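Local coordinates for hypothetical protein (Chromobacterium violaceum, PDB 2ID1), which probably acts as a ribosomal silencing factor that binds protein uL14 of the large subunit, keeps the two subunits from joining and thereby represses translation, at residues L14-G19 with Q47-L51; D65-S69 with V80-D84. Numbering follows the deposited sequence.

Contact 1 of 2, residues L14-G19 with Q47-L51; sequences LEDIKG and QVKAL
Two helices of a layered alpha/beta fold meet here side by side on one face of the mixed sheet: the C-terminal end of helix 3-16, with its exit turn, and the first turns of helix 45-61. Leu14 (chi1 m, chi2 t) sets the register, its CA 5.4 Å from that of Leu51; its CD2 lies 4.2 Å from Leu51 CB, and both side chains also reach Val89 of strand 85-90. After Glu15 and Asp16 the chain turns through Ile17 (phi/psi -114/43) and Lys18 (37/66). Lys18 N bonds to Glu15 O (3.2 Å) and Gly19 N, weakly, to Leu14 O (3.0 Å), the pattern of a Schellman motif. Ile17 points its CA-to-CB bond toward helix 45-61, with CG2 3.9 Å from Ala50 CB and CB 3.7 Å from Leu51 CD2. Its carbonyl O also faces this helix and accepts from Gln47 NE2 (3.1 Å, 138°), while Asp43 N donates to Gln47 OE1. Lys18 O lies 2.7 Å from Gln47 NE2. Gly19 completes the turn, its CA 3.6 Å from Leu51 CD2.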
ATOM      1  N   LEU A  14       3.299  -8.351  -0.958  1.00 37.91           N
ATOM      2  CA  LEU A  14       3.034  -7.554  -2.134  1.00 37.10           C
ATOM      3  C   LEU A  14       3.864  -8.105  -3.291  1.00 37.91           C
ATOM      4  O   LEU A  14       3.480  -7.987  -4.452  1.00 37.81           O
ATOM      5  CB  LEU A  14       3.399  -6.097  -1.859  1.00 37.43           C
ATOM      6  CG  LEU A  14       2.510  -5.374  -0.844  1.00 36.81           C
ATOM      7  CD1 LEU A  14       3.254  -4.230  -0.208  1.00 36.23           C
ATOM      8  CD2 LEU A  14       1.251  -4.876  -1.536  1.00 36.46           C
ATOM      9  N   GLU A  15       5.006  -8.711  -2.972  1.00 39.04           N
ATOM     10  CA  GLU A  15       5.869  -9.280  -4.004  1.00 39.65           C
ATOM     11  C   GLU A  15       5.350 -10.629  -4.513  1.00 38.31           C
ATOM     12  O   GLU A  15       5.677 -11.046  -5.617  1.00 36.58           O
ATOM     13  CB  GLU A  15       7.299  -9.462  -3.481  1.00 41.73           C
ATOM     14  CG  GLU A  15       8.006  -8.189  -3.051  1.00 44.89           C
ATOM     15  CD  GLU A  15       9.524  -8.382  -2.929  1.00 47.88           C
ATOM     16  OE1 GLU A  15      10.228  -7.454  -2.448  1.00 47.40           O
ATOM     17  OE2 GLU A  15      10.014  -9.466  -3.324  1.00 49.70           O
ATOM     18  N   ASP A  16       4.557 -11.319  -3.708  1.00 38.32           N
ATOM     19  CA  ASP A  16       4.028 -12.600  -4.142  1.00 38.41           C
ATOM     20  C   ASP A  16       3.106 -12.417  -5.340  1.00 36.53           C
ATOM     21  O   ASP A  16       2.940 -13.342  -6.127  1.00 37.17           O
ATOM     22  CB  ASP A  16       3.261 -13.301  -3.016  1.00 42.60           C
ATOM     23  CG  ASP A  16       4.090 -13.470  -1.749  1.00 46.23           C
ATOM     24  OD1 ASP A  16       5.312 -13.755  -1.854  1.00 47.12           O
ATOM     25  OD2 ASP A  16       3.502 -13.337  -0.644  1.00 47.86           O
ATOM     26  N   ILE A  17       2.492 -11.241  -5.471  1.00 34.15           N
ATOM     27  CA  ILE A  17       1.606 -10.973  -6.604  1.00 31.63           C
ATOM     28  C   ILE A  17       2.228  -9.888  -7.489  1.00 30.82           C
ATOM     29  O   ILE A  17       1.548  -8.987  -7.947  1.00 31.05           O
ATOM     30  CB  ILE A  17       0.180 -10.505  -6.152  1.00 30.66           C
ATOM     31  CG1 ILE A  17      -0.282 -11.278  -4.909  1.00 29.89           C
ATOM     32  CG2 ILE A  17      -0.823 -10.729  -7.283  1.00 28.29           C
ATOM     33  CD1 ILE A  17      -0.381 -12.786  -5.085  1.00 28.71           C
ATOM     34  N   LYS A  18       3.527  -9.990  -7.726  1.00 31.60           N
ATOM     35  CA  LYS A  18       4.254  -9.041  -8.566  1.00 33.44           C
ATOM     36  C   LYS A  18       3.805  -7.583  -8.437  1.00 35.40           C
ATOM     37  O   LYS A  18       3.275  -6.992  -9.386  1.00 35.26           O
ATOM     38  CB  LYS A  18       4.180  -9.477 -10.032  1.00 33.05           C
ATOM     39  CG  LYS A  18       4.673 -10.901 -10.275  1.00 33.90           C
ATOM     40  CD  LYS A  18       6.083 -11.082  -9.770  1.00 35.68           C
ATOM     41  CE  LYS A  18       6.557 -12.509  -9.903  1.00 36.86           C
ATOM     42  NZ  LYS A  18       7.847 -12.661  -9.144  1.00 38.86           N
ATOM     43  N   GLY A  19       4.024  -7.008  -7.255  1.00 36.91           N
ATOM     44  CA  GLY A  19       3.655  -5.622  -7.017  1.00 38.37           C
ATOM     45  C   GLY A  19       4.693  -4.696  -7.624  1.00 39.57           C
ATOM     46  O   GLY A  19       5.896  -4.947  -7.533  1.00 40.15           O
ATOM     47  N   GLN A  47      -5.315  -6.894 -10.087  1.00 34.39           N
ATOM     48  CA  GLN A  47      -4.035  -7.013  -9.405  1.00 34.14           C
ATOM     49  C   GLN A  47      -4.023  -6.227  -8.106  1.00 33.62           C
ATOM     50  O   GLN A  47      -3.458  -6.658  -7.111  1.00 33.98           O
ATOM     51  CB  GLN A  47      -2.891  -6.511 -10.285  1.00 34.51           C
ATOM     52  CG  GLN A  47      -1.558  -7.166  -9.933  1.00 34.41           C
ATOM     53  CD  GLN A  47      -0.359  -6.305 -10.257  1.00 33.35           C
ATOM     54  OE1 GLN A  47      -0.352  -5.573 -11.248  1.00 33.96           O
ATOM     55  NE2 GLN A  47       0.673  -6.401  -9.430  1.00 31.99           N
ATOM     56  N   VAL A  48      -4.634  -5.058  -8.121  1.00 32.37           N
ATOM     57  CA  VAL A  48      -4.667  -4.250  -6.938  1.00 31.38           C
ATOM     58  C   VAL A  48      -5.361  -4.966  -5.802  1.00 31.61           C
ATOM     59  O   VAL A  48      -4.863  -4.992  -4.683  1.00 31.38           O
ATOM     60  CB  VAL A  48      -5.397  -2.963  -7.202  1.00 32.28           C
ATOM     61  CG1 VAL A  48      -5.487  -2.149  -5.922  1.00 33.89           C
ATOM     62  CG2 VAL A  48      -4.661  -2.196  -8.278  1.00 34.16           C
ATOM     63  N   LYS A  49      -6.525  -5.533  -6.096  1.00 31.30           N
ATOM     64  CA  LYS A  49      -7.298  -6.250  -5.106  1.00 30.85           C
ATOM     65  C   LYS A  49      -6.585  -7.515  -4.657  1.00 30.66           C
ATOM     66  O   LYS A  49      -6.729  -7.935  -3.511  1.00 31.86           O
ATOM     67  CB  LYS A  49      -8.675  -6.576  -5.673  1.00 32.08           C
ATOM     68  CG  LYS A  49      -9.587  -5.356  -5.759  1.00 36.65           C
ATOM     69  CD  LYS A  49     -10.706  -5.511  -6.802  1.00 39.12           C
ATOM     70  CE  LYS A  49     -11.773  -6.511  -6.382  1.00 40.30           C
ATOM     71  NZ  LYS A  49     -12.744  -6.659  -7.499  1.00 42.70           N
ATOM     72  N   ALA A  50      -5.811  -8.118  -5.556  1.00 29.51           N
ATOM     73  CA  ALA A  50      -5.060  -9.330  -5.231  1.00 28.85           C
ATOM     74  C   ALA A  50      -3.904  -8.969  -4.300  1.00 28.04           C
ATOM     75  O   ALA A  50      -3.604  -9.691  -3.356  1.00 26.87           O
ATOM     76  CB  ALA A  50      -4.526  -9.977  -6.506  1.00 29.52           C
ATOM     77  N   LEU A  51      -3.254  -7.848  -4.584  1.00 28.65           N
ATOM     78  CA  LEU A  51      -2.152  -7.381  -3.760  1.00 29.66           C
ATOM     79  C   LEU A  51      -2.730  -7.066  -2.374  1.00 30.34           C
ATOM     80  O   LEU A  51      -2.150  -7.442  -1.353  1.00 31.32           O
ATOM     81  CB  LEU A  51      -1.511  -6.127  -4.379  1.00 29.70           C
ATOM     82  CG  LEU A  51      -0.731  -6.277  -5.700  1.00 29.33           C
ATOM     83  CD1 LEU A  51      -0.591  -4.926  -6.370  1.00 27.61           C
ATOM     84  CD2 LEU A  51       0.638  -6.902  -5.440  1.00 27.65           C
TER

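Contact 2 of 2, residues D65-S69 with V80-D84; sequences DIVGS and VDAGD
Two backbone hydrogen bonds join an otherwise irregular segment to strand 77-82: Asp81 N donates to Gly68 O (3.0 Å, 151°), and Val67 N donates weakly to Asp81 O (2.9 Å, 116°). Together they define a classic beta bulge, in which Val67 and Gly68 both face Asp81. The one bridge, Gly68 with Asp81, is an antiparallel hydrogen-bonded pair with CA atoms 5.5 Å apart; Ile66 and Ala82 lie closer, 4.7 Å between CA atoms. Val67 makes the irregular step at phi/psi -52/-27, followed by Gly68 at 141/160, where a CB would be jammed against the preceding carbonyl. Because Val80 pairs through its backbone with Val87, the 65-69 segment occupies the other edge of this strand, outermost in the four-stranded sheet.

Asp81 (chi1 t) also forms an Asx turn: its OD2 accepts from Gly83 N at 3.2 Å, as the chain leaves the strand with positive phi at Gly83 (77/-100) toward strand 85-90. A water donates weakly to Gly68 O (3.3 Å) and Asp81 OD1 (3.5 Å). Val67, chi1 t, points toward the strand and covers this turn, with CG1 3.1 Å from Asp81 OD1 and CG2 3.6 Å from Gly83 N. Farther in, Ile66 (chi1 p, chi2 t) also packs on Gln56 and Lys60 of helix 45-61, and its CG2 lies 4.4 Å from Val80 CG1.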
ATOM      1  N   ASP A  65      -3.551  -9.351  13.453  1.00 62.53           N
ATOM      2  CA  ASP A  65      -4.883  -8.873  13.144  1.00 60.77           C
ATOM      3  C   ASP A  65      -4.789  -7.547  12.401  1.00 59.07           C
ATOM      4  O   ASP A  65      -3.880  -6.751  12.637  1.00 58.89           O
ATOM      5  CB  ASP A  65      -5.660  -8.707  14.437  1.00 62.42           C
ATOM      6  CG  ASP A  65      -5.249  -9.725  15.482  1.00 64.28           C
ATOM      7  OD1 ASP A  65      -5.187 -10.932  15.151  1.00 63.94           O
ATOM      8  OD2 ASP A  65      -4.986  -9.319  16.632  1.00 65.45           O
ATOM      9  N   ILE A  66      -5.729  -7.324  11.492  1.00 57.28           N
ATOM     10  CA  ILE A  66      -5.767  -6.100  10.702  1.00 56.26           C
ATOM     11  C   ILE A  66      -6.929  -5.206  11.124  1.00 54.86           C
ATOM     12  O   ILE A  66      -8.083  -5.635  11.136  1.00 54.99           O
ATOM     13  CB  ILE A  66      -5.927  -6.406   9.199  1.00 56.91           C
ATOM     14  CG1 ILE A  66      -7.123  -7.344   8.995  1.00 58.29           C
ATOM     15  CG2 ILE A  66      -4.627  -6.980   8.648  1.00 56.64           C
ATOM     16  CD1 ILE A  66      -7.554  -7.572   7.549  1.00 58.75           C
ATOM     17  N   VAL A  67      -6.617  -3.957  11.454  1.00 52.35           N
ATOM     18  CA  VAL A  67      -7.625  -2.995  11.872  1.00 49.89           C
ATOM     19  C   VAL A  67      -8.775  -2.908  10.876  1.00 47.91           C
ATOM     20  O   VAL A  67      -9.900  -2.564  11.236  1.00 46.88           O
ATOM     21  CB  VAL A  67      -7.004  -1.596  12.040  1.00 50.74           C
ATOM     22  CG1 VAL A  67      -8.077  -0.589  12.427  1.00 50.64           C
ATOM     23  CG2 VAL A  67      -5.907  -1.641  13.093  1.00 49.82           C
ATOM     24  N   GLY A  68      -8.488  -3.216   9.618  1.00 46.40           N
ATOM     25  CA  GLY A  68      -9.526  -3.166   8.607  1.00 45.50           C
ATOM     26  C   GLY A  68      -9.047  -2.624   7.273  1.00 43.76           C
ATOM     27  O   GLY A  68      -8.029  -1.948   7.204  1.00 44.01           O
ATOM     28  N   SER A  69      -9.783  -2.928   6.213  1.00 42.80           N
ATOM     29  CA  SER A  69      -9.438  -2.465   4.884  1.00 42.33           C
ATOM     30  C   SER A  69     -10.458  -1.440   4.420  1.00 41.95           C
ATOM     31  O   SER A  69     -11.490  -1.243   5.061  1.00 40.73           O
ATOM     32  CB  SER A  69      -9.409  -3.629   3.888  1.00 42.84           C
ATOM     33  OG  SER A  69     -10.503  -3.556   2.983  1.00 41.37           O
ATOM     34  N   VAL A  80      -4.867  -1.069   3.467  1.00 28.54           N
ATOM     35  CA  VAL A  80      -4.908  -2.115   4.477  1.00 29.24           C
ATOM     36  C   VAL A  80      -4.276  -1.613   5.766  1.00 31.72           C
ATOM     37  O   VAL A  80      -3.060  -1.560   5.878  1.00 33.35           O
ATOM     38  CB  VAL A  80      -4.149  -3.352   4.020  1.00 27.63           C
ATOM     39  CG1 VAL A  80      -3.992  -4.308   5.192  1.00 27.13           C
ATOM     40  CG2 VAL A  80      -4.892  -4.031   2.879  1.00 25.75           C
ATOM     41  N   ASP A  81      -5.110  -1.256   6.735  1.00 33.88           N
ATOM     42  CA  ASP A  81      -4.648  -0.736   8.017  1.00 36.22           C
ATOM     43  C   ASP A  81      -4.193  -1.831   8.982  1.00 38.04           C
ATOM     44  O   ASP A  81      -5.013  -2.609   9.481  1.00 38.66           O
ATOM     45  CB  ASP A  81      -5.774   0.068   8.661  1.00 37.57           C
ATOM     46  CG  ASP A  81      -5.355   0.722   9.951  1.00 39.78           C
ATOM     47  OD1 ASP A  81      -6.243   1.251  10.667  1.00 41.47           O
ATOM     48  OD2 ASP A  81      -4.140   0.715  10.247  1.00 39.72           O
ATOM     49  N   ALA A  82      -2.893  -1.880   9.265  1.00 39.33           N
ATOM     50  CA  ALA A  82      -2.365  -2.896  10.177  1.00 41.56           C
ATOM     51  C   ALA A  82      -1.779  -2.334  11.472  1.00 42.46           C
ATOM     52  O   ALA A  82      -0.710  -2.768  11.914  1.00 42.42           O
ATOM     53  CB  ALA A  82      -1.318  -3.749   9.463  1.00 41.91           C
ATOM     54  N   GLY A  83      -2.480  -1.371  12.070  1.00 42.98           N
ATOM     55  CA  GLY A  83      -2.013  -0.784  13.316  1.00 44.57           C
ATOM     56  C   GLY A  83      -0.869   0.219  13.228  1.00 45.44           C
ATOM     57  O   GLY A  83      -1.093   1.389  12.923  1.00 46.31           O
ATOM     58  N   ASP A  84       0.353  -0.229  13.516  1.00 45.49           N
ATOM     59  CA  ASP A  84       1.513   0.650  13.465  1.00 44.70           C
ATOM     60  C   ASP A  84       2.091   0.661  12.071  1.00 43.23           C
ATOM     61  O   ASP A  84       2.999   1.436  11.773  1.00 43.46           O
ATOM     62  CB  ASP A  84       2.571   0.196  14.459  1.00 47.84           C
ATOM     63  CG  ASP A  84       1.965  -0.258  15.771  1.00 52.05           C
ATOM     64  OD1 ASP A  84       1.596  -1.456  15.864  1.00 54.04           O
ATOM     65  OD2 ASP A  84       1.834   0.581  16.697  1.00 52.78           O
TER
HETATM   66  O   HOH W   1      -9.062   0.872   8.684  1.00 24.67           O

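Helix 45-61 ties the two contacts together. Contact 1 uses its early turns, whereas Ile66 and Val80 of contact 2 pack against residues farther along it; Val55 is touched by both Leu14 from contact 1 and Val80 from contact 2. The contacts themselves do not meet: their centres are 17 Å apart and their nearest atoms about 6 Å. In the chain they follow in series, contact 1 closing at residue 51 before contact 2 opens at 65. One joins helix to helix over the sheet; the other adds a loop segment to the edge of strand 77-82. Neither contact contains a bound ligand, and their geometry alone does not locate the surface that meets uL14.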